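Local coordinates for insect group II chitinase (Ostrinia furnacalis, PDB 5Y2A), which probably hydrolyses the beta-1,4 links of chitin, as a family 18 glycoside hydrolase domain of an insect group II chitinase, at residues D188-M193 with K239-G244; W12-P17 with I54-E59; D346-T351 with G358-L363. All coordinates share one frame; numbering follows the deposited sequence.

Contact 1 (D188-M193 with K239-G244); sequences DWISLM and KKLVVG
Leu241 CD2 packs against two side chains of the neighbouring strand. It lies 4.0 Å from Leu192 CD2 and 4.1 Å from Ile190 CB. Ile190 and Leu241 run side by side and point the same way, whereas Leu192 crosses Leu241 at a slant. On this face helix 224-233 packs on Leu192, Leu241 and Val243. The other face carries Ser191 and Val242. Here Val242 CG2 touches Trp189 CB at 3.8 Å. The indole's far end leads away from segment 239-244, although CD1 stays near Val242 CG2. Val6 of strand 4-10 touches both Trp189 and Val242, which places this face inside the TIM barrel, where 189-192 and 241-254 are neighbours.

Between the two faces the backbones pair in parallel. Ile190 N donates to Lys240 O (2.6 Å), and Val242 N to Ile190 O. Leu192 N then reaches Val242 O (2.8 Å) and Gly244 N reaches Leu192 O (3.1 Å).

The polar edge is at the start of the strands. Lys240 CD rests 3.4 Å from Asp188 O, and its bent chain carries NZ to Ser184 O and Leu187 O. Asp188 OD2 turns elsewhere, to Arg153 and Leu163 N. A water bridges Asp188 O and Lys239 O. All direct hydrogen bonds between the segments are backbone to backbone, so the pairing needs no polar side chain, and the charged groups lie at the strands' N-terminal ends.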
loop_
_atom_site.group_PDB
_atom_site.type_symbol
_atom_site.label_atom_id
_atom_site.label_comp_id
_atom_site.label_asym_id
_atom_site.label_seq_id
_atom_site.Cartn_x
_atom_site.Cartn_y
_atom_site.Cartn_z
ATOM N N ASP A 188 -3.196 0.983 32.074
ATOM C CA ASP A 188 -3.246 -0.363 32.637
ATOM C C ASP A 188 -2.131 -1.246 32.090
ATOM O O ASP A 188 -1.686 -2.172 32.776
ATOM C CB ASP A 188 -4.608 -1.003 32.369
ATOM C CG ASP A 188 -5.730 -0.313 33.130
ATOM O OD1 ASP A 188 -5.786 -0.448 34.370
ATOM O OD2 ASP A 188 -6.554 0.365 32.489
ATOM N N TRP A 189 -1.686 -0.996 30.861
ATOM C CA TRP A 189 -0.462 -1.606 30.360
ATOM C C TRP A 189 0.037 -0.790 29.181
ATOM O O TRP A 189 -0.710 -0.022 28.565
ATOM C CB TRP A 189 -0.652 -3.085 29.974
ATOM C CG TRP A 189 -1.604 -3.333 28.833
ATOM C CD1 TRP A 189 -1.299 -3.380 27.502
ATOM C CD2 TRP A 189 -3.010 -3.589 28.934
ATOM N NE1 TRP A 189 -2.434 -3.638 26.766
ATOM C CE2 TRP A 189 -3.496 -3.769 27.622
ATOM C CE3 TRP A 189 -3.907 -3.673 30.007
ATOM C CZ2 TRP A 189 -4.842 -4.022 27.351
ATOM C CZ3 TRP A 189 -5.244 -3.925 29.738
ATOM C CH2 TRP A 189 -5.697 -4.100 28.420
ATOM N N ILE A 190 1.325 -0.948 28.899
ATOM C CA ILE A 190 1.988 -0.303 27.774
ATOM C C ILE A 190 2.461 -1.412 26.849
ATOM O O ILE A 190 3.326 -2.212 27.224
ATOM C CB ILE A 190 3.160 0.573 28.231
ATOM C CG1 ILE A 190 2.659 1.753 29.066
ATOM C CG2 ILE A 190 3.959 1.062 27.050
ATOM C CD1 ILE A 190 3.763 2.450 29.810
ATOM N N SER A 191 1.895 -1.478 25.651
ATOM C CA SER A 191 2.295 -2.487 24.676
ATOM C C SER A 191 3.430 -1.914 23.834
ATOM O O SER A 191 3.205 -1.053 22.978
ATOM C CB SER A 191 1.117 -2.914 23.803
ATOM O OG SER A 191 0.252 -3.804 24.508
ATOM N N LEU A 192 4.644 -2.397 24.073
ATOM C CA LEU A 192 5.790 -1.974 23.278
ATOM C C LEU A 192 5.701 -2.607 21.896
ATOM O O LEU A 192 5.638 -3.833 21.775
ATOM C CB LEU A 192 7.088 -2.384 23.966
ATOM C CG LEU A 192 7.253 -1.951 25.426
ATOM C CD1 LEU A 192 8.520 -2.582 25.991
ATOM C CD2 LEU A 192 7.303 -0.431 25.538
ATOM N N MET A 193 5.694 -1.782 20.848
ATOM C CA MET A 193 5.672 -2.319 19.485
ATOM C C MET A 193 7.100 -2.688 19.077
ATOM O O MET A 193 7.729 -2.077 18.209
ATOM C CB MET A 193 5.022 -1.335 18.527
ATOM C CG MET A 193 3.530 -1.208 18.774
ATOM S SD MET A 193 2.716 -0.126 17.577
ATOM C CE MET A 193 3.256 1.443 18.210
ATOM N N LYS A 239 5.919 -3.908 35.539
ATOM C CA LYS A 239 4.679 -4.661 35.382
ATOM C C LYS A 239 3.726 -4.041 34.361
ATOM O O LYS A 239 2.736 -4.681 33.995
ATOM C CB LYS A 239 3.948 -4.889 36.724
ATOM C CG LYS A 239 4.687 -5.855 37.660
ATOM C CD LYS A 239 5.006 -7.158 36.939
ATOM C CE LYS A 239 3.798 -7.994 36.530
ATOM N NZ LYS A 239 4.223 -9.339 36.020
ATOM N N LYS A 240 3.920 -2.760 34.008
ATOM C CA LYS A 240 3.084 -2.161 32.969
ATOM C C LYS A 240 3.574 -2.470 31.558
ATOM O O LYS A 240 2.815 -2.290 30.599
ATOM C CB LYS A 240 3.013 -0.629 33.131
ATOM C CG LYS A 240 2.293 -0.136 34.388
ATOM C CD LYS A 240 0.838 -0.557 34.403
ATOM C CE LYS A 240 0.140 -0.031 35.649
ATOM N NZ LYS A 240 0.011 1.447 35.625
ATOM N N LEU A 241 4.812 -2.948 31.406
ATOM C CA LEU A 241 5.383 -3.133 30.078
ATOM C C LEU A 241 4.981 -4.486 29.506
ATOM O O LEU A 241 5.188 -5.526 30.132
ATOM C CB LEU A 241 6.904 -3.007 30.121
ATOM C CG LEU A 241 7.411 -1.615 30.504
ATOM C CD1 LEU A 241 8.935 -1.594 30.555
ATOM C CD2 LEU A 241 6.875 -0.572 29.521
ATOM N N VAL A 242 4.425 -4.466 28.302
ATOM C CA VAL A 242 4.013 -5.674 27.598
ATOM C C VAL A 242 4.808 -5.732 26.299
ATOM O O VAL A 242 4.754 -4.795 25.493
ATOM C CB VAL A 242 2.496 -5.679 27.344
ATOM C CG1 VAL A 242 2.093 -6.848 26.446
ATOM C CG2 VAL A 242 1.749 -5.740 28.679
ATOM N N VAL A 243 5.547 -6.821 26.096
ATOM C CA VAL A 243 6.512 -6.901 25.003
ATOM C C VAL A 243 5.847 -7.524 23.779
ATOM O O VAL A 243 5.442 -8.690 23.804
ATOM C CB VAL A 243 7.757 -7.697 25.420
ATOM C CG1 VAL A 243 8.680 -7.905 24.228
ATOM C CG2 VAL A 243 8.489 -6.965 26.540
ATOM N N GLY A 244 5.745 -6.745 22.704
ATOM C CA GLY A 244 5.146 -7.248 21.483
ATOM C C GLY A 244 6.040 -8.236 20.757
ATOM O O GLY A 244 7.268 -8.133 20.758
HETATM O O HOH W 1 0.151 -4.609 33.036
#

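Contact 2 (W12-P17 with I54-E59); sequences WAWYRP and IWLDVE
Trp14 and Leu56 keep their CA atoms 8.7 Å apart, so segment 12-17, a 3-10 turn and loop, meets helix 54-59 through side chains alone. The helix is widened by a pi-type turn, with Ile54 O accepting from both Val58 N and Glu59 N.

Leu56 reaches in with both branches. CD2 sits over one face of the Trp14 indole in a CH-pi contact, 4.1 Å from the centroid of its five-membered ring. CD1 packs against Trp14 CB at 3.7 Å and against Tyr15 CE2 at 3.8 Å. Trp14 CG is anti to its backbone N (chi1 -171°), which extends the indole toward the helix.

Segment 12-17 belongs to the loop that follows strand 4-10 of the TIM barrel. Helix 54-59 comes after the antiparallel strand pair 34-42 and 49-51. The contact thus joins two excursions from neighbouring barrel strands.

Trp55 turns the edge of its six-membered ring to the face of Trp14. This is an offset edge-to-face pair, with the six-membered ring centroids 5.4 Å apart and the planes at 63°. Tyr15 meets Leu56 tip to tip, its OH 3.5 Å from Leu56 CG. The same hydroxyl is hydrogen-bonded to Asp53 OD2, while Asp53 OD1 accepts from Leu56 N. Trp55 of the second subunit packs on Trp14 and meets the ring of Tyr15, with the planes at about 75°.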
loop_
_atom_site.group_PDB
_atom_site.type_symbol
_atom_site.label_atom_id
_atom_site.label_comp_id
_atom_site.label_asym_id
_atom_site.label_seq_id
_atom_site.Cartn_x
_atom_site.Cartn_y
_atom_site.Cartn_z
ATOM N N TRP A 12 -9.613 -6.296 9.235
ATOM C CA TRP A 12 -9.349 -6.464 7.804
ATOM C C TRP A 12 -8.860 -7.865 7.417
ATOM O O TRP A 12 -8.752 -8.154 6.219
ATOM C CB TRP A 12 -8.351 -5.407 7.331
ATOM C CG TRP A 12 -6.966 -5.525 7.892
ATOM C CD1 TRP A 12 -5.920 -6.235 7.368
ATOM C CD2 TRP A 12 -6.472 -4.909 9.090
ATOM N NE1 TRP A 12 -4.803 -6.090 8.161
ATOM C CE2 TRP A 12 -5.115 -5.285 9.227
ATOM C CE3 TRP A 12 -7.045 -4.078 10.061
ATOM C CZ2 TRP A 12 -4.319 -4.850 10.291
ATOM C CZ3 TRP A 12 -6.256 -3.655 11.125
ATOM C CH2 TRP A 12 -4.907 -4.038 11.228
ATOM N N ALA A 13 -8.592 -8.755 8.377
ATOM C CA ALA A 13 -8.209 -10.127 8.044
ATOM C C ALA A 13 -9.346 -10.926 7.426
ATOM O O ALA A 13 -9.117 -12.056 6.979
ATOM C CB ALA A 13 -7.680 -10.855 9.282
ATOM N N TRP A 14 -10.575 -10.416 7.490
ATOM C CA TRP A 14 -11.695 -11.051 6.807
ATOM C C TRP A 14 -11.558 -10.950 5.288
ATOM O O TRP A 14 -12.025 -11.835 4.561
ATOM C CB TRP A 14 -12.996 -10.405 7.287
ATOM C CG TRP A 14 -14.244 -11.095 6.835
ATOM C CD1 TRP A 14 -14.900 -12.107 7.474
ATOM C CD2 TRP A 14 -15.004 -10.802 5.658
ATOM N NE1 TRP A 14 -16.015 -12.471 6.759
ATOM C CE2 TRP A 14 -16.102 -11.685 5.640
ATOM C CE3 TRP A 14 -14.859 -9.885 4.613
ATOM C CZ2 TRP A 14 -17.049 -11.679 4.616
ATOM C CZ3 TRP A 14 -15.799 -9.879 3.599
ATOM C CH2 TRP A 14 -16.880 -10.769 3.609
ATOM N N TYR A 15 -10.920 -9.885 4.798
ATOM C CA TYR A 15 -10.798 -9.616 3.361
ATOM C C TYR A 15 -9.567 -10.320 2.789
ATOM O O TYR A 15 -8.669 -9.711 2.216
ATOM C CB TYR A 15 -10.729 -8.113 3.109
ATOM C CG TYR A 15 -11.910 -7.326 3.633
ATOM C CD1 TYR A 15 -13.136 -7.376 2.992
ATOM C CD2 TYR A 15 -11.788 -6.499 4.741
ATOM C CE1 TYR A 15 -14.216 -6.660 3.449
ATOM C CE2 TYR A 15 -12.871 -5.767 5.207
ATOM C CZ TYR A 15 -14.086 -5.859 4.552
ATOM O OH TYR A 15 -15.178 -5.149 4.985
ATOM N N ARG A 16 -9.530 -11.628 2.981
ATOM C CA ARG A 16 -8.362 -12.433 2.672
ATOM C C ARG A 16 -8.804 -13.723 2.008
ATOM O O ARG A 16 -9.888 -14.234 2.317
ATOM C CB ARG A 16 -7.575 -12.766 3.945
ATOM C CG ARG A 16 -6.122 -12.409 3.885
ATOM C CD ARG A 16 -5.516 -12.391 5.267
ATOM N NE ARG A 16 -5.190 -11.032 5.670
ATOM C CZ ARG A 16 -4.619 -10.714 6.822
ATOM N NH1 ARG A 16 -4.299 -11.667 7.685
ATOM N NH2 ARG A 16 -4.363 -9.445 7.108
ATOM N N PRO A 17 -7.974 -14.299 1.129
ATOM C CA PRO A 17 -8.373 -15.549 0.474
ATOM C C PRO A 17 -8.643 -16.599 1.540
ATOM O O PRO A 17 -8.050 -16.575 2.622
ATOM C CB PRO A 17 -7.154 -15.910 -0.386
ATOM C CG PRO A 17 -6.460 -14.598 -0.630
ATOM C CD PRO A 17 -6.703 -13.767 0.598
ATOM N N ILE A 54 -17.903 0.021 8.760
ATOM C CA ILE A 54 -19.263 -0.116 9.284
ATOM C C ILE A 54 -19.853 -1.456 8.869
ATOM O O ILE A 54 -20.522 -2.137 9.659
ATOM C CB ILE A 54 -20.139 1.060 8.812
ATOM C CG1 ILE A 54 -19.681 2.373 9.441
ATOM C CG2 ILE A 54 -21.609 0.799 9.120
ATOM C CD1 ILE A 54 -19.961 2.452 10.922
ATOM N N TRP A 55 -19.572 -1.880 7.639
ATOM C CA TRP A 55 -20.195 -3.088 7.118
ATOM C C TRP A 55 -19.781 -4.319 7.922
ATOM O O TRP A 55 -20.625 -5.156 8.259
ATOM C CB TRP A 55 -19.848 -3.258 5.636
ATOM C CG TRP A 55 -20.576 -4.398 5.033
ATOM C CD1 TRP A 55 -21.878 -4.411 4.621
ATOM C CD2 TRP A 55 -20.073 -5.716 4.819
ATOM N NE1 TRP A 55 -22.208 -5.652 4.140
ATOM C CE2 TRP A 55 -21.117 -6.473 4.255
ATOM C CE3 TRP A 55 -18.837 -6.327 5.039
ATOM C CZ2 TRP A 55 -20.964 -7.808 3.909
ATOM C CZ3 TRP A 55 -18.689 -7.655 4.702
ATOM C CH2 TRP A 55 -19.746 -8.381 4.138
ATOM N N LEU A 56 -18.488 -4.454 8.236
ATOM C CA LEU A 56 -18.047 -5.575 9.066
ATOM C C LEU A 56 -18.314 -5.330 10.546
ATOM O O LEU A 56 -18.896 -6.183 11.229
ATOM C CB LEU A 56 -16.554 -5.846 8.877
ATOM C CG LEU A 56 -16.054 -6.882 7.874
ATOM C CD1 LEU A 56 -14.611 -7.210 8.215
ATOM C CD2 LEU A 56 -16.919 -8.131 7.858
ATOM N N ASP A 57 -17.851 -4.189 11.064
ATOM C CA ASP A 57 -17.834 -3.972 12.509
ATOM C C ASP A 57 -19.244 -3.910 13.080
ATOM O O ASP A 57 -19.497 -4.398 14.188
ATOM C CB ASP A 57 -17.094 -2.675 12.844
ATOM C CG ASP A 57 -15.658 -2.672 12.379
ATOM O OD1 ASP A 57 -15.081 -3.764 12.172
ATOM O OD2 ASP A 57 -15.099 -1.563 12.256
ATOM N N VAL A 58 -20.165 -3.291 12.347
ATOM C CA VAL A 58 -21.489 -2.948 12.857
ATOM C C VAL A 58 -22.574 -3.754 12.157
ATOM O O VAL A 58 -23.293 -4.528 12.794
ATOM C CB VAL A 58 -21.749 -1.430 12.738
ATOM C CG1 VAL A 58 -23.171 -1.096 13.168
ATOM C CG2 VAL A 58 -20.741 -0.661 13.573
ATOM N N GLU A 59 -22.686 -3.611 10.832
ATOM C CA GLU A 59 -23.724 -4.315 10.083
ATOM C C GLU A 59 -23.636 -5.821 10.293
ATOM O O GLU A 59 -24.644 -6.485 10.558
ATOM C CB GLU A 59 -23.611 -3.979 8.595
ATOM C CG GLU A 59 -24.049 -2.578 8.225
ATOM C CD GLU A 59 -25.345 -2.178 8.895
ATOM O OE1 GLU A 59 -26.360 -2.880 8.689
ATOM O OE2 GLU A 59 -25.349 -1.163 9.623
#

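Contact 3 (D346-T351 with G358-L363); sequences DLDDFT and GKAPLL
Asp348 points its carboxylate at the start of helix 361-371 and binds two successive backbone N-H groups. OD1 accepts from Leu362 N at 3.1 Å, and OD2 from Leu363 N at 2.9 Å. Both oxygens are met on their syn sides, but Leu363 N stands 34° out of the carboxylate plane. CG is anti to the backbone N (chi1 -157°), which carries the carboxylate across to the helix. OD1 also takes a weak bond from Asp349 N. The N-H groups of the helix end would probably favour the charged form of Asp348. An alanine here would remove both acceptors and would probably leave the N-H groups of Leu362 and Leu363 without these mates.

Asp349, the centre of an inverse gamma turn, adds a backbone bond. Ala360 N donates to its O at 2.8 Å, from 46° above the carbonyl plane. Asp349 CB packs on Pro361 CD at 3.7 Å. Its OD2 accepts from Cys355 N and Tyr354 N, and a water links it to Gly358 O. Lys359 lies along the loop with its aliphatic part, CB 3.5 Å from Phe350 O and CD 3.5 Å from Thr351 O.

Ala360 is the N-cap residue but has no polar side chain, and Asp348, twelve residues earlier in the same connection, supplies the side-chain acceptors. The contact joins the loop after strand 339-343, the last of the eight TIM-barrel strands, to the helix that follows.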
loop_
_atom_site.group_PDB
_atom_site.type_symbol
_atom_site.label_atom_id
_atom_site.label_comp_id
_atom_site.label_asym_id
_atom_site.label_seq_id
_atom_site.Cartn_x
_atom_site.Cartn_y
_atom_site.Cartn_z
ATOM N N ASP A 346 -4.169 -13.326 13.381
ATOM C CA ASP A 346 -4.430 -13.878 12.059
ATOM C C ASP A 346 -3.169 -14.200 11.268
ATOM O O ASP A 346 -3.276 -14.791 10.186
ATOM C CB ASP A 346 -5.251 -12.872 11.263
ATOM C CG ASP A 346 -4.626 -11.499 11.294
ATOM O OD1 ASP A 346 -4.765 -10.797 12.318
ATOM O OD2 ASP A 346 -3.953 -11.141 10.309
ATOM N N LEU A 347 -1.990 -13.795 11.744
ATOM C CA LEU A 347 -0.757 -14.049 11.011
ATOM C C LEU A 347 -0.000 -15.258 11.534
ATOM O O LEU A 347 0.862 -15.785 10.820
ATOM C CB LEU A 347 0.148 -12.810 11.051
ATOM C CG LEU A 347 -0.560 -11.551 10.524
ATOM C CD1 LEU A 347 0.251 -10.293 10.851
ATOM C CD2 LEU A 347 -0.841 -11.655 9.013
ATOM N N ASP A 348 -0.306 -15.691 12.757
ATOM C CA ASP A 348 0.068 -17.005 13.264
ATOM C C ASP A 348 -0.494 -18.079 12.336
ATOM O O ASP A 348 -1.390 -17.826 11.532
ATOM C CB ASP A 348 -0.501 -17.177 14.680
ATOM C CG ASP A 348 0.230 -18.219 15.529
ATOM O OD1 ASP A 348 1.128 -18.938 15.045
ATOM O OD2 ASP A 348 -0.128 -18.318 16.721
ATOM N N ASP A 349 0.022 -19.301 12.461
ATOM C CA ASP A 349 -0.573 -20.429 11.741
ATOM C C ASP A 349 -1.815 -20.887 12.507
ATOM O O ASP A 349 -1.863 -21.967 13.099
ATOM C CB ASP A 349 0.431 -21.562 11.565
ATOM C CG ASP A 349 -0.091 -22.668 10.660
ATOM O OD1 ASP A 349 -0.971 -22.383 9.821
ATOM O OD2 ASP A 349 0.383 -23.819 10.773
ATOM N N PHE A 350 -2.841 -20.023 12.490
ATOM C CA PHE A 350 -4.002 -20.239 13.352
ATOM C C PHE A 350 -4.812 -21.463 12.926
ATOM O O PHE A 350 -5.493 -22.068 13.761
ATOM C CB PHE A 350 -4.883 -18.979 13.397
ATOM C CG PHE A 350 -5.541 -18.627 12.080
ATOM C CD1 PHE A 350 -4.865 -17.894 11.119
ATOM C CD2 PHE A 350 -6.855 -19.003 11.826
ATOM C CE1 PHE A 350 -5.480 -17.567 9.905
ATOM C CE2 PHE A 350 -7.476 -18.682 10.622
ATOM C CZ PHE A 350 -6.787 -17.962 9.661
ATOM N N THR A 351 -4.742 -21.861 11.654
ATOM C CA THR A 351 -5.416 -23.088 11.240
ATOM C C THR A 351 -4.594 -24.334 11.531
ATOM O O THR A 351 -5.151 -25.440 11.548
ATOM C CB THR A 351 -5.753 -23.062 9.743
ATOM O OG1 THR A 351 -4.550 -23.154 8.969
ATOM C CG2 THR A 351 -6.505 -21.796 9.372
ATOM N N GLY A 358 0.523 -27.772 15.095
ATOM C CA GLY A 358 -0.709 -27.503 15.802
ATOM C C GLY A 358 -1.241 -26.119 15.475
ATOM O O GLY A 358 -0.601 -25.308 14.805
ATOM N N LYS A 359 -2.447 -25.847 15.961
ATOM C CA LYS A 359 -3.094 -24.573 15.682
ATOM C C LYS A 359 -2.485 -23.464 16.533
ATOM O O LYS A 359 -2.238 -23.639 17.729
ATOM C CB LYS A 359 -4.599 -24.684 15.924
ATOM C CG LYS A 359 -5.235 -25.794 15.091
ATOM C CD LYS A 359 -6.680 -25.504 14.722
ATOM C CE LYS A 359 -7.558 -25.345 15.938
ATOM N NZ LYS A 359 -8.862 -24.726 15.575
ATOM N N ALA A 360 -2.233 -22.322 15.897
ATOM C CA ALA A 360 -1.679 -21.145 16.556
ATOM C C ALA A 360 -0.392 -21.452 17.338
ATOM O O ALA A 360 -0.316 -21.207 18.536
ATOM C CB ALA A 360 -2.718 -20.514 17.473
ATOM N N PRO A 361 0.647 -21.966 16.660
ATOM C CA PRO A 361 1.852 -22.373 17.405
ATOM C C PRO A 361 2.558 -21.229 18.117
ATOM O O PRO A 361 3.004 -21.403 19.255
ATOM C CB PRO A 361 2.737 -23.000 16.320
ATOM C CG PRO A 361 2.256 -22.397 15.029
ATOM C CD PRO A 361 0.778 -22.221 15.214
ATOM N N LEU A 362 2.684 -20.064 17.481
ATOM C CA LEU A 362 3.375 -18.952 18.128
ATOM C C LEU A 362 2.626 -18.484 19.371
ATOM O O LEU A 362 3.227 -18.275 20.431
ATOM C CB LEU A 362 3.564 -17.799 17.139
ATOM C CG LEU A 362 4.438 -18.066 15.905
ATOM C CD1 LEU A 362 4.526 -16.812 15.027
ATOM C CD2 LEU A 362 5.840 -18.551 16.280
ATOM N N LEU A 363 1.308 -18.316 19.265
ATOM C CA LEU A 363 0.541 -17.856 20.419
ATOM C C LEU A 363 0.494 -18.918 21.513
ATOM O O LEU A 363 0.510 -18.593 22.707
ATOM C CB LEU A 363 -0.871 -17.460 19.979
ATOM C CG LEU A 363 -1.772 -16.825 21.039
ATOM C CD1 LEU A 363 -1.161 -15.533 21.559
ATOM C CD2 LEU A 363 -3.159 -16.576 20.463
HETATM O O HOH W 2 1.218 -25.275 12.967
#

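Contact 1 is a buried pairing of two adjacent barrel strands. Contact 3 is also largely buried, but it joins a loop to a helix start. Contact 2 is partly buried, lies farthest from the centre of the chain, and alone meets the second subunit. Their chemistry follows these places: backbone bonds between strands in contact 1, aromatic and apolar side chains in contact 2, a carboxylate on helix N-H groups in contact 3. The three share no segment, but strand 241-254, paired in contact 1, also sends Phe247 against Asp348 and Leu362 of contact 3. Contacts 2 and 3 touch through a salt bridge from Arg16 NH1 to Asp346 OD2 (2.7 Å). Contact 1 touches neither.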